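Local coordinates for putative carboxynorspermidine decarboxylase protein (Sinorhizobium meliloti, PDB 3MT1), which probably decarboxylates carboxynorspermidine and carboxyspermidine to norspermidine and spermidine with the help of pyridoxal 5'-phosphate, at residues Leu8-Lys13 / Ala341-Asp346; Ser235-Thr240 / Phe318-Gly323; Arg16-Ile21 / Arg49-Gly54; Cys38-Ser43 / Thr325-Asn330. All blocks are in the same frame, centred on the assembly; numbering follows the deposited sequence.

Contacts 1, 2 and 4 cluster where the eight-stranded barrel meets the mixed-sheet domain, and contact 3 lies on the barrel side. Contact 1 continues into contact 2, their centres 12 Å apart, through a probable hydrogen bond from D10 N to S239 O (3.0 Å). N17 ND2 of contact 3 approaches S235 O of contact 2 at 2.8 Å, also a probable hydrogen bond. Contact 4 packs on contact 2 where F39 CD1 lies 3.5 Å from I236 CD1. Contacts 2 and 4 lie nearest the predicted substrate site: the side chains of D320 and C38 are each about 4 Å from that of E233, and C38 is equally close to a bound sulfate.

Contact 1. Residues Leu8-Lys13 / Ala341-Asp346; sequences LIDKAK and AIRELD
L8 carries the apolar part of this contact. Its CG stands anti to the backbone N (chi1 -178°), so both methyls reach the neighbouring strand. CD1 lies 4.3 Å from A341 CB and also presses against the R343 backbone. CD2 sits over one face of the R343 guanidinium, 3.4 Å from NH2 and displaced toward the rim, with the two side chains crossing at about a right angle. On the other face of the sheet, I9 CB meets I342 CG1 at 4.4 Å. Strands 6-10 and 339-343 run parallel here, pairing L8 with A341, I9 with I342 and D10 with R343. They are central strands of the mixed-sheet domain that accompanies the barrel in this decarboxylase family: 240-251 flanks the first strand and 349-353 the second. I9 N gives a short, nearly straight hydrogen bond to A341 O (2.6 Å, 173°), whereas R343 N approaches I9 O from above its carbonyl plane. K11 N donates to R343 O at 2.9 Å, carrying the pairing into the first residue of helix 11-28. D10 is the N-cap of that helix, OD2 accepting from K13 N at 2.7 Å. Its OD1 forms a salt bridge with R343 NH1 at 3.2 Å, the carboxylate and guanidinium planes standing 45° apart. Both oxygens use their anti lone pairs. Beyond them, a water accepts from A12 N and donates to R343 O.

Contact 2. Residues Ser235-Thr240 / Phe318-Gly323; sequences SITKST and FQDAAG
T240 turns its side chain onto A322 from CB outward. CB itself lies 3.3 Å from A322 CB. At the branch, OG1 is beside the backbone N (chi1 -56°) and comes 3.2 Å from the same A322 methyl, while CG2 touches it more loosely at 4.0 Å. The hydroxyl tip of OG1 donates to S239 OG, which in turn donates to the carbonyl of I236; that oxygen also accepts from S239 N, closing a type II turn from I236 to S239. The chain of hydroxyls thus satisfies polar groups in a buried place and ties T240 to the turn. A322 CB is met from a second direction by I236 CG2 at 3.5 Å. Two bonds fasten the segments to each other. A321 N donates almost straight to T240 O (2.8 Å, 171°), although it approaches from above the carbonyl plane. D320 has CG anti to its backbone N, which carries OD1 to K238 N, 2.6 Å away at the corner of the turn; the N-H arrives well above the carboxylate plane, 62° out of it. The loop beyond strand 315-318 is thereby fixed against the connection from helix 233-236 into strand 240-251, with D320 about 4 Å, side chain to side chain, from E233: a domain junction bordering the predicted substrate site, consistent with an active site set at the mouth of the barrel.

Contact 3. Residues Arg16-Ile21 / Arg49-Gly54; sequences RNMERI and RDYMDG
Y51 places CG anti to the carbonyl carbon and beside the backbone N (chi1 -58°), and with the ring turned about CB-CG (chi2 -95°) one of its faces lies against M18 CB. M18 and M52 start out with CG in the same position; for M18 this rotation (chi1 -73°) and the bends that follow carry SE to M52. M18 bends at chi2 and chi3, M52 only at chi3; the two selenomethionine chains cross at about a right angle. The CH-pi contact places M18 CB 3.8 Å from the ring centroid of Y51, offset toward the rim at CG and CD2. Further along the side chain, M18 SE rests 3.7 Å from M52 SE. One helical turn on, I21 CD1 meets M52 CE at 3.9 Å, and I21 CG2 lies 3.7 Å from the carbonyl oxygen of Y51. Toward the outside, E19 runs alongside Y51, pointing the same way, with its CG 4.0 Å from CE1. Helix 11-28 is thus packed on the type I turn R49-M52, which leads from the region of helix 45-49 toward barrel strand 54-57. S235 of helix 233-236 adjoins M18, I21 and M52, so three parts of the fold converge here. Polar groups nearby look to other partners: N17 ND2 donates to T237 O, and M52 O accepts from K72 NZ. The side chains themselves meet through carbon, selenium and an aromatic face, which implies that dispersion and burial of apolar surface, rather than directional bonds, hold the helix to the turn.

Contact 4. Residues Cys38-Ser43 / Thr325-Asn330; sequences CFATWS and TMVKKN
F39 and M326 lie side by side and point the same way where the loop after strand 31-35, the first of the eight-stranded parallel beta/alpha barrel, meets the loop that connects strands 315-318 and 339-343 of the mixed-sheet domain. F39 has CG anti to its backbone N (chi1 -177°), which sends the ring along M326, and M326 bends at chi3 so that its methyl CE comes 3.9 Å from F39 CE2. T41 instead crosses the selenomethionine at about a right angle, its OG1 resting 3.4 Å from M326 SE. T41 is also the centre of an inverse gamma turn. V327 turns toward residues 38-40: its CG1, anti to the carbonyl carbon, touches A40 CB at 3.9 Å. All six touching residues are buried, and the second subunit adjoins part of the contact: its L364 packs on A40 and its S365 on T41. K328 NZ forms salt bridges with D269 of its own chain, a predicted substrate-binding residue, and with E264 of the second subunit. The V327 side chain stands about 7 Å from that of D269, and its second branch, CG2, reaches the backbone carbonyl O of C38 at 3.7 Å.

Contact 1. Residues Leu8-Lys13 / Ala341-Asp346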
loop_
_atom_site.group_PDB
_atom_site.type_symbol
_atom_site.label_atom_id
_atom_site.label_comp_id
_atom_site.label_asym_id
_atom_site.label_seq_id
_atom_site.Cartn_x
_atom_site.Cartn_y
_atom_site.Cartn_z
ATOM N N LEU B 8 15.810 -5.643 8.018
ATOM C CA LEU B 8 16.723 -6.054 9.091
ATOM C C LEU B 8 16.827 -4.957 10.126
ATOM O O LEU B 8 17.343 -3.877 9.860
ATOM C CB LEU B 8 18.095 -6.396 8.522
ATOM C CG LEU B 8 19.197 -6.906 9.460
ATOM C CD1 LEU B 8 18.740 -8.028 10.287
ATOM C CD2 LEU B 8 20.440 -7.363 8.666
ATOM N N ILE B 9 16.303 -5.212 11.303
ATOM C CA ILE B 9 16.374 -4.221 12.331
ATOM C C ILE B 9 17.638 -4.439 13.144
ATOM O O ILE B 9 17.806 -5.479 13.778
ATOM C CB ILE B 9 15.141 -4.267 13.224
ATOM C CG1 ILE B 9 13.883 -3.935 12.393
ATOM C CG2 ILE B 9 15.328 -3.334 14.453
ATOM C CD1 ILE B 9 12.579 -4.497 13.021
ATOM N N ASP B 10 18.531 -3.454 13.096
ATOM C CA ASP B 10 19.784 -3.537 13.812
ATOM C C ASP B 10 19.613 -3.181 15.307
ATOM O O ASP B 10 19.445 -2.013 15.676
ATOM C CB ASP B 10 20.885 -2.671 13.143
ATOM C CG ASP B 10 22.250 -2.816 13.836
ATOM O OD1 ASP B 10 23.166 -3.465 13.257
ATOM O OD2 ASP B 10 22.403 -2.314 14.995
ATOM N N LYS B 11 19.715 -4.201 16.156
ATOM C CA LYS B 11 19.538 -4.018 17.575
ATOM C C LYS B 11 20.420 -2.871 18.147
ATOM O O LYS B 11 19.935 -2.006 18.895
ATOM C CB LYS B 11 19.803 -5.329 18.311
ATOM C CG LYS B 11 19.122 -5.344 19.632
ATOM C CD LYS B 11 19.682 -6.317 20.556
ATOM C CE LYS B 11 19.000 -6.152 21.903
ATOM N NZ LYS B 11 19.743 -6.864 22.968
ATOM N N ALA B 12 21.703 -2.857 17.795
ATOM C CA ALA B 12 22.606 -1.821 18.322
ATOM C C ALA B 12 22.269 -0.370 17.877
ATOM O O ALA B 12 22.425 0.562 18.659
ATOM C CB ALA B 12 24.067 -2.163 18.020
ATOM N N LYS B 13 21.814 -0.197 16.634
ATOM C CA LYS B 13 21.472 1.123 16.110
ATOM C C LYS B 13 20.150 1.645 16.645
ATOM O O LYS B 13 19.995 2.854 16.888
ATOM C CB LYS B 13 21.448 1.126 14.590
ATOM C CG LYS B 13 22.841 1.101 14.038
ATOM C CD LYS B 13 22.816 0.894 12.538
ATOM C CE LYS B 13 24.201 0.656 12.038
ATOM N NZ LYS B 13 24.018 0.024 10.731
ATOM N N ALA B 341 13.239 -9.274 10.345
ATOM C CA ALA B 341 14.422 -9.805 11.051
ATOM C C ALA B 341 15.214 -8.771 11.838
ATOM O O ALA B 341 15.170 -7.571 11.574
ATOM C CB ALA B 341 15.310 -10.545 10.112
ATOM N N ILE B 342 15.902 -9.269 12.841
ATOM C CA ILE B 342 16.718 -8.448 13.724
ATOM C C ILE B 342 18.195 -8.862 13.658
ATOM O O ILE B 342 18.502 -10.060 13.799
ATOM C CB ILE B 342 16.225 -8.629 15.173
ATOM C CG1 ILE B 342 14.788 -8.110 15.272
ATOM C CG2 ILE B 342 17.186 -7.964 16.165
ATOM C CD1 ILE B 342 14.112 -8.326 16.638
ATOM N N ARG B 343 19.103 -7.904 13.443
ATOM C CA ARG B 343 20.540 -8.161 13.669
ATOM C C ARG B 343 20.819 -7.989 15.155
ATOM O O ARG B 343 20.689 -6.892 15.672
ATOM C CB ARG B 343 21.433 -7.221 12.848
ATOM C CG ARG B 343 22.900 -7.677 12.785
ATOM C CD ARG B 343 23.842 -6.627 12.224
ATOM N NE ARG B 343 23.949 -6.694 10.761
ATOM C CZ ARG B 343 23.423 -5.809 9.898
ATOM N NH1 ARG B 343 22.725 -4.751 10.330
ATOM N NH2 ARG B 343 23.591 -5.986 8.580
ATOM N N GLU B 344 21.157 -9.066 15.852
ATOM C CA GLU B 344 21.438 -8.959 17.289
ATOM C C GLU B 344 22.888 -8.489 17.527
ATOM O O GLU B 344 23.646 -8.272 16.580
ATOM C CB GLU B 344 21.167 -10.276 18.038
ATOM C CG GLU B 344 19.889 -11.023 17.690
ATOM C CD GLU B 344 18.711 -10.810 18.648
ATOM O OE1 GLU B 344 18.558 -9.717 19.230
ATOM O OE2 GLU B 344 17.898 -11.751 18.805
ATOM N N LEU B 345 23.269 -8.337 18.794
ATOM C CA LEU B 345 24.613 -7.815 19.159
ATOM C C LEU B 345 25.791 -8.683 18.684
ATOM O O LEU B 345 26.739 -8.186 18.102
ATOM C CB LEU B 345 24.675 -7.523 20.662
ATOM C CG LEU B 345 23.611 -6.488 21.067
ATOM C CD1 LEU B 345 23.467 -6.425 22.562
ATOM C CD2 LEU B 345 23.912 -5.113 20.475
ATOM N N ASP B 346 25.727 -9.962 19.030
ATOM C CA ASP B 346 26.216 -11.113 18.261
ATOM C C ASP B 346 26.543 -10.836 16.787
ATOM O O ASP B 346 27.572 -11.265 16.266
ATOM C CB ASP B 346 25.048 -12.119 18.242
ATOM C CG ASP B 346 25.474 -13.540 18.546
ATOM O OD1 ASP B 346 26.659 -13.770 18.853
ATOM O OD2 ASP B 346 24.603 -14.433 18.494
HETATM O O HOH W 1 19.852 -3.148 9.542
HETATM O O HOH W 2 22.893 -4.747 16.158
#

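Contact 2. Residues Ser235-Thr240 / Phe318-Gly323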
loop_
_atom_site.group_PDB
_atom_site.type_symbol
_atom_site.label_atom_id
_atom_site.label_comp_id
_atom_site.label_asym_id
_atom_site.label_seq_id
_atom_site.Cartn_x
_atom_site.Cartn_y
_atom_site.Cartn_z
ATOM N N SER B 235 12.535 7.767 16.364
ATOM C CA SER B 235 12.831 6.555 17.121
ATOM C C SER B 235 13.635 5.534 16.322
ATOM O O SER B 235 14.418 4.758 16.880
ATOM C CB SER B 235 11.522 5.891 17.539
ATOM O OG SER B 235 10.729 6.828 18.228
ATOM N N ILE B 236 13.439 5.560 15.013
ATOM C CA ILE B 236 13.712 4.413 14.201
ATOM C C ILE B 236 14.708 4.726 13.073
ATOM O O ILE B 236 15.091 3.845 12.297
ATOM C CB ILE B 236 12.353 3.855 13.731
ATOM C CG1 ILE B 236 12.267 2.409 14.068
ATOM C CG2 ILE B 236 11.921 4.232 12.289
ATOM C CD1 ILE B 236 11.804 2.223 15.466
ATOM N N THR B 237 15.103 6.002 13.025
ATOM C CA THR B 237 15.986 6.575 12.027
ATOM C C THR B 237 17.263 5.743 11.879
ATOM O O THR B 237 17.903 5.391 12.867
ATOM C CB THR B 237 16.283 8.086 12.379
ATOM O OG1 THR B 237 16.725 8.812 11.221
ATOM C CG2 THR B 237 17.321 8.235 13.491
ATOM N N LYS B 238 17.611 5.400 10.639
ATOM C CA LYS B 238 18.893 4.723 10.326
ATOM C C LYS B 238 19.110 3.402 11.075
ATOM O O LYS B 238 20.246 2.923 11.191
ATOM C CB LYS B 238 20.078 5.670 10.592
ATOM C CG LYS B 238 20.092 6.896 9.686
ATOM C CD LYS B 238 21.148 7.883 10.150
ATOM C CE LYS B 238 20.536 9.292 10.353
ATOM N NZ LYS B 238 20.038 9.913 9.071
ATOM N N SER B 239 18.035 2.824 11.590
ATOM C CA SER B 239 18.164 1.641 12.407
ATOM C C SER B 239 18.011 0.392 11.599
ATOM O O SER B 239 18.497 -0.667 12.012
ATOM C CB SER B 239 17.112 1.595 13.506
ATOM O OG SER B 239 15.889 1.110 12.971
ATOM N N THR B 240 17.306 0.505 10.475
ATOM C CA THR B 240 16.825 -0.666 9.767
ATOM C C THR B 240 17.151 -0.601 8.279
ATOM O O THR B 240 17.098 0.449 7.687
ATOM C CB THR B 240 15.296 -0.769 9.962
ATOM O OG1 THR B 240 14.999 -0.801 11.375
ATOM C CG2 THR B 240 14.688 -2.005 9.258
ATOM N N PHE B 318 18.815 -1.398 1.080
ATOM C CA PHE B 318 18.247 -0.052 1.160
ATOM C C PHE B 318 18.294 0.438 2.577
ATOM O O PHE B 318 17.887 -0.241 3.499
ATOM C CB PHE B 318 16.870 0.036 0.501
ATOM C CG PHE B 318 16.931 -0.262 -0.961
ATOM C CD1 PHE B 318 17.629 0.574 -1.813
ATOM C CD2 PHE B 318 16.369 -1.429 -1.482
ATOM C CE1 PHE B 318 17.737 0.290 -3.177
ATOM C CE2 PHE B 318 16.456 -1.733 -2.844
ATOM C CZ PHE B 318 17.155 -0.867 -3.695
ATOM N N GLN B 319 18.819 1.626 2.736
ATOM C CA GLN B 319 19.085 2.171 4.057
ATOM C C GLN B 319 17.846 2.845 4.627
ATOM O O GLN B 319 16.926 3.219 3.879
ATOM C CB GLN B 319 20.257 3.169 3.992
ATOM C CG GLN B 319 21.547 2.574 3.452
ATOM C CD GLN B 319 22.094 1.430 4.309
ATOM O OE1 GLN B 319 22.220 1.530 5.543
ATOM N NE2 GLN B 319 22.418 0.328 3.649
ATOM N N ASP B 320 17.846 3.010 5.947
ATOM C CA ASP B 320 16.786 3.699 6.665
ATOM C C ASP B 320 15.392 3.271 6.245
ATOM O O ASP B 320 14.582 4.099 5.846
ATOM C CB ASP B 320 16.907 5.208 6.495
ATOM C CG ASP B 320 16.254 5.954 7.634
ATOM O OD1 ASP B 320 15.957 5.285 8.656
ATOM O OD2 ASP B 320 16.062 7.188 7.535
ATOM N N ALA B 321 15.104 1.986 6.352
ATOM C CA ALA B 321 13.851 1.480 5.880
ATOM C C ALA B 321 12.816 1.137 6.957
ATOM O O ALA B 321 11.860 0.444 6.658
ATOM C CB ALA B 321 14.112 0.275 4.997
ATOM N N ALA B 322 12.955 1.621 8.191
ATOM C CA ALA B 322 12.007 1.210 9.256
ATOM C C ALA B 322 10.679 1.981 9.317
ATOM O O ALA B 322 9.636 1.400 9.656
ATOM C CB ALA B 322 12.680 1.210 10.628
ATOM N N GLY B 323 10.710 3.279 9.029
ATOM C CA GLY B 323 9.532 4.114 9.174
ATOM C C GLY B 323 8.584 4.075 7.990
ATOM O O GLY B 323 9.012 4.201 6.812
#

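Contact 3. Residues Arg16-Ile21 / Arg49-Gly54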
loop_
_atom_site.group_PDB
_atom_site.type_symbol
_atom_site.label_atom_id
_atom_site.label_comp_id
_atom_site.label_asym_id
_atom_site.label_seq_id
_atom_site.Cartn_x
_atom_site.Cartn_y
_atom_site.Cartn_z
ATOM N N ARG B 16 21.007 2.858 20.115
ATOM C CA ARG B 16 21.613 4.190 19.996
ATOM C C ARG B 16 20.483 5.234 20.054
ATOM O O ARG B 16 20.536 6.132 20.866
ATOM C CB ARG B 16 22.483 4.260 18.718
ATOM C CG ARG B 16 23.138 5.603 18.291
ATOM C CD ARG B 16 23.119 5.725 16.734
ATOM N NE ARG B 16 21.813 5.207 16.238
ATOM C CZ ARG B 16 21.417 5.077 14.966
ATOM N NH1 ARG B 16 22.195 5.425 13.951
ATOM N NH2 ARG B 16 20.204 4.590 14.716
ATOM N N ASN B 17 19.417 5.054 19.269
ATOM C CA ASN B 17 18.290 5.993 19.243
ATOM C C ASN B 17 17.577 6.049 20.568
ATOM O O ASN B 17 17.164 7.113 21.031
ATOM C CB ASN B 17 17.252 5.609 18.185
ATOM C CG ASN B 17 17.735 5.811 16.772
ATOM O OD1 ASN B 17 18.775 6.432 16.526
ATOM N ND2 ASN B 17 16.977 5.279 15.820
HETATM N N MSE B 18 17.414 4.885 21.165
HETATM C CA MSE B 18 16.688 4.792 22.383
HETATM C C MSE B 18 17.417 5.554 23.479
HETATM O O MSE B 18 16.798 6.260 24.247
HETATM C CB MSE B 18 16.486 3.333 22.717
HETATM C CG MSE B 18 15.436 2.678 21.798
HETATM SE SE MSE B 18 13.658 3.494 22.008
HETATM C CE MSE B 18 13.488 4.472 20.315
ATOM N N GLU B 19 18.739 5.478 23.508
ATOM C CA GLU B 19 19.514 6.169 24.529
ATOM C C GLU B 19 19.449 7.679 24.379
ATOM O O GLU B 19 19.566 8.413 25.370
ATOM C CB GLU B 19 20.967 5.748 24.486
ATOM C CG GLU B 19 21.198 4.291 24.734
ATOM C CD GLU B 19 22.624 3.870 24.402
ATOM O OE1 GLU B 19 23.254 4.427 23.462
ATOM O OE2 GLU B 19 23.126 2.963 25.088
ATOM N N ARG B 20 19.271 8.157 23.157
ATOM C CA ARG B 20 19.271 9.606 22.949
ATOM C C ARG B 20 17.920 10.169 23.374
ATOM O O ARG B 20 17.835 11.237 23.975
ATOM C CB ARG B 20 19.617 9.949 21.509
ATOM C CG ARG B 20 20.924 9.326 21.073
ATOM C CD ARG B 20 21.231 9.629 19.626
ATOM N NE ARG B 20 22.656 9.512 19.383
ATOM C CZ ARG B 20 23.266 9.875 18.264
ATOM N NH1 ARG B 20 22.570 10.367 17.245
ATOM N NH2 ARG B 20 24.572 9.724 18.162
ATOM N N ILE B 21 16.873 9.406 23.084
ATOM C CA ILE B 21 15.543 9.643 23.639
ATOM C C ILE B 21 15.524 9.744 25.196
ATOM O O ILE B 21 15.131 10.773 25.746
ATOM C CB ILE B 21 14.526 8.590 23.089
ATOM C CG1 ILE B 21 14.289 8.882 21.599
ATOM C CG2 ILE B 21 13.226 8.615 23.890
ATOM C CD1 ILE B 21 13.231 8.078 20.913
ATOM N N ARG B 49 10.765 -0.287 25.351
ATOM C CA ARG B 49 9.987 0.015 26.551
ATOM C C ARG B 49 10.769 0.800 27.629
ATOM O O ARG B 49 10.302 1.828 28.127
ATOM C CB ARG B 49 9.439 -1.301 27.158
ATOM C CG ARG B 49 8.065 -1.177 27.768
ATOM C CD ARG B 49 7.547 -2.433 28.458
ATOM N NE ARG B 49 7.171 -2.110 29.847
ATOM C CZ ARG B 49 6.041 -2.481 30.468
ATOM N NH1 ARG B 49 5.098 -3.189 29.826
ATOM N NH2 ARG B 49 5.832 -2.126 31.749
ATOM N N ASP B 50 11.952 0.310 27.993
ATOM C CA ASP B 50 12.658 0.899 29.123
ATOM C C ASP B 50 13.236 2.284 28.853
ATOM O O ASP B 50 13.757 2.913 29.768
ATOM C CB ASP B 50 13.737 -0.042 29.645
ATOM C CG ASP B 50 13.165 -1.364 30.139
ATOM O OD1 ASP B 50 12.106 -1.354 30.822
ATOM O OD2 ASP B 50 13.777 -2.410 29.841
ATOM N N TYR B 51 13.121 2.764 27.613
ATOM C CA TYR B 51 13.681 4.048 27.237
ATOM C C TYR B 51 12.616 5.059 26.903
ATOM O O TYR B 51 12.916 6.246 26.713
ATOM C CB TYR B 51 14.644 3.928 26.052
ATOM C CG TYR B 51 15.846 2.991 26.213
ATOM C CD1 TYR B 51 17.093 3.479 26.636
ATOM C CD2 TYR B 51 15.741 1.620 25.906
ATOM C CE1 TYR B 51 18.209 2.630 26.735
ATOM C CE2 TYR B 51 16.836 0.759 26.021
ATOM C CZ TYR B 51 18.079 1.272 26.426
ATOM O OH TYR B 51 19.179 0.428 26.544
HETATM N N MSE B 52 11.380 4.598 26.820
HETATM C CA MSE B 52 10.267 5.455 26.453
HETATM C C MSE B 52 9.119 5.398 27.443
HETATM O O MSE B 52 9.182 4.668 28.440
HETATM C CB MSE B 52 9.793 5.133 25.048
HETATM C CG MSE B 52 10.913 5.280 24.021
HETATM SE SE MSE B 52 10.262 4.992 22.203
HETATM C CE MSE B 52 9.691 6.752 21.823
ATOM N N ASP B 53 8.072 6.176 27.193
ATOM C CA ASP B 53 6.996 6.349 28.187
ATOM C C ASP B 53 5.644 5.784 27.740
ATOM O O ASP B 53 4.674 5.880 28.498
ATOM C CB ASP B 53 6.848 7.831 28.574
ATOM C CG ASP B 53 8.083 8.375 29.279
ATOM O OD1 ASP B 53 8.223 8.123 30.506
ATOM O OD2 ASP B 53 8.916 9.057 28.616
ATOM N N GLY B 54 5.587 5.199 26.541
ATOM C CA GLY B 54 4.340 4.759 25.944
ATOM C C GLY B 54 4.236 4.920 24.424
ATOM O O GLY B 54 5.239 5.066 23.707
#

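Contact 4. Residues Cys38-Ser43 / Thr325-Asn330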
loop_
_atom_site.group_PDB
_atom_site.type_symbol
_atom_site.label_atom_id
_atom_site.label_comp_id
_atom_site.label_asym_id
_atom_site.label_seq_id
_atom_site.Cartn_x
_atom_site.Cartn_y
_atom_site.Cartn_z
ATOM N N CYS B 38 3.961 5.169 12.422
ATOM C CA CYS B 38 5.228 5.111 11.733
ATOM C C CYS B 38 5.836 3.706 11.830
ATOM O O CYS B 38 6.394 3.173 10.839
ATOM C CB CYS B 38 6.156 6.154 12.326
ATOM S SG CYS B 38 7.892 5.853 11.965
ATOM N N PHE B 39 5.720 3.109 13.029
ATOM C CA PHE B 39 6.456 1.876 13.368
ATOM C C PHE B 39 5.727 1.139 14.463
ATOM O O PHE B 39 5.522 1.682 15.521
ATOM C CB PHE B 39 7.836 2.227 13.853
ATOM C CG PHE B 39 8.700 1.044 14.158
ATOM C CD1 PHE B 39 8.777 0.529 15.476
ATOM C CD2 PHE B 39 9.491 0.476 13.157
ATOM C CE1 PHE B 39 9.617 -0.569 15.783
ATOM C CE2 PHE B 39 10.319 -0.636 13.438
ATOM C CZ PHE B 39 10.400 -1.155 14.754
ATOM N N ALA B 40 5.337 -0.098 14.182
ATOM C CA ALA B 40 4.522 -0.910 15.061
ATOM C C ALA B 40 5.004 -2.371 15.028
ATOM O O ALA B 40 4.238 -3.328 15.198
ATOM C CB ALA B 40 3.073 -0.780 14.670
ATOM N N THR B 41 6.311 -2.533 14.858
ATOM C CA THR B 41 6.913 -3.846 14.808
ATOM C C THR B 41 7.142 -4.302 16.245
ATOM O O THR B 41 8.257 -4.157 16.805
ATOM C CB THR B 41 8.190 -3.789 14.034
ATOM O OG1 THR B 41 7.868 -3.419 12.703
ATOM C CG2 THR B 41 8.880 -5.137 13.994
ATOM N N TRP B 42 6.087 -4.876 16.808
ATOM C CA TRP B 42 6.007 -5.074 18.240
ATOM C C TRP B 42 7.059 -6.009 18.862
ATOM O O TRP B 42 7.383 -5.847 20.032
ATOM C CB TRP B 42 4.594 -5.453 18.684
ATOM C CG TRP B 42 3.956 -6.616 17.980
ATOM C CD1 TRP B 42 3.180 -6.576 16.844
ATOM C CD2 TRP B 42 4.000 -7.970 18.383
ATOM N NE1 TRP B 42 2.778 -7.814 16.506
ATOM C CE2 TRP B 42 3.243 -8.701 17.446
ATOM C CE3 TRP B 42 4.586 -8.641 19.458
ATOM C CZ2 TRP B 42 3.083 -10.093 17.533
ATOM C CZ3 TRP B 42 4.411 -10.025 19.561
ATOM C CH2 TRP B 42 3.681 -10.738 18.593
ATOM N N SER B 43 7.639 -6.924 18.088
ATOM C CA SER B 43 8.651 -7.812 18.654
ATOM C C SER B 43 9.898 -7.107 19.218
ATOM O O SER B 43 10.729 -7.768 19.892
ATOM C CB SER B 43 9.111 -8.842 17.623
ATOM O OG SER B 43 9.648 -8.172 16.501
ATOM N N THR B 325 7.170 1.935 6.499
ATOM C CA THR B 325 7.404 0.880 5.520
ATOM C C THR B 325 6.626 -0.362 5.939
ATOM O O THR B 325 5.659 -0.728 5.305
ATOM C CB THR B 325 8.884 0.552 5.409
ATOM O OG1 THR B 325 9.372 0.215 6.726
ATOM C CG2 THR B 325 9.672 1.764 4.820
HETATM N N MSE B 326 7.018 -0.966 7.057
HETATM C CA MSE B 326 6.374 -2.168 7.543
HETATM C C MSE B 326 4.896 -1.996 7.809
HETATM O O MSE B 326 4.145 -2.919 7.600
HETATM C CB MSE B 326 7.066 -2.692 8.797
HETATM C CG MSE B 326 8.158 -3.691 8.471
HETATM SE SE MSE B 326 9.574 -3.931 9.845
HETATM C CE MSE B 326 10.239 -2.087 9.777
ATOM N N VAL B 327 4.478 -0.839 8.280
ATOM C CA VAL B 327 3.082 -0.647 8.646
ATOM C C VAL B 327 2.130 -0.589 7.413
ATOM O O VAL B 327 0.915 -0.565 7.561
ATOM C CB VAL B 327 2.909 0.667 9.446
ATOM C CG1 VAL B 327 3.332 0.496 10.953
ATOM C CG2 VAL B 327 3.653 1.804 8.735
ATOM N N LYS B 328 2.690 -0.542 6.205
ATOM C CA LYS B 328 1.856 -0.324 5.045
ATOM C C LYS B 328 2.242 -1.244 3.900
ATOM O O LYS B 328 1.873 -1.018 2.768
ATOM C CB LYS B 328 1.793 1.161 4.647
ATOM C CG LYS B 328 3.142 1.861 4.467
ATOM C CD LYS B 328 2.935 3.277 3.890
ATOM C CE LYS B 328 3.065 4.328 4.962
ATOM N NZ LYS B 328 2.350 5.560 4.635
ATOM N N LYS B 329 2.954 -2.311 4.219
ATOM C CA LYS B 329 3.294 -3.293 3.221
ATOM C C LYS B 329 2.076 -4.062 2.745
ATOM O O LYS B 329 1.120 -4.280 3.494
ATOM C CB LYS B 329 4.348 -4.236 3.769
ATOM C CG LYS B 329 3.936 -5.054 4.994
ATOM C CD LYS B 329 5.131 -5.912 5.475
ATOM C CE LYS B 329 4.984 -6.276 6.969
ATOM N NZ LYS B 329 3.636 -6.890 7.169
ATOM N N ASN B 330 2.113 -4.493 1.499
ATOM C CA ASN B 330 0.965 -5.181 0.913
ATOM C C ASN B 330 1.383 -6.301 -0.089
ATOM O O ASN B 330 2.581 -6.483 -0.396
ATOM C CB ASN B 330 0.088 -4.140 0.234
ATOM C CG ASN B 330 0.852 -3.361 -0.794
ATOM O OD1 ASN B 330 1.015 -3.823 -1.927
ATOM N ND2 ASN B 330 1.386 -2.194 -0.403
#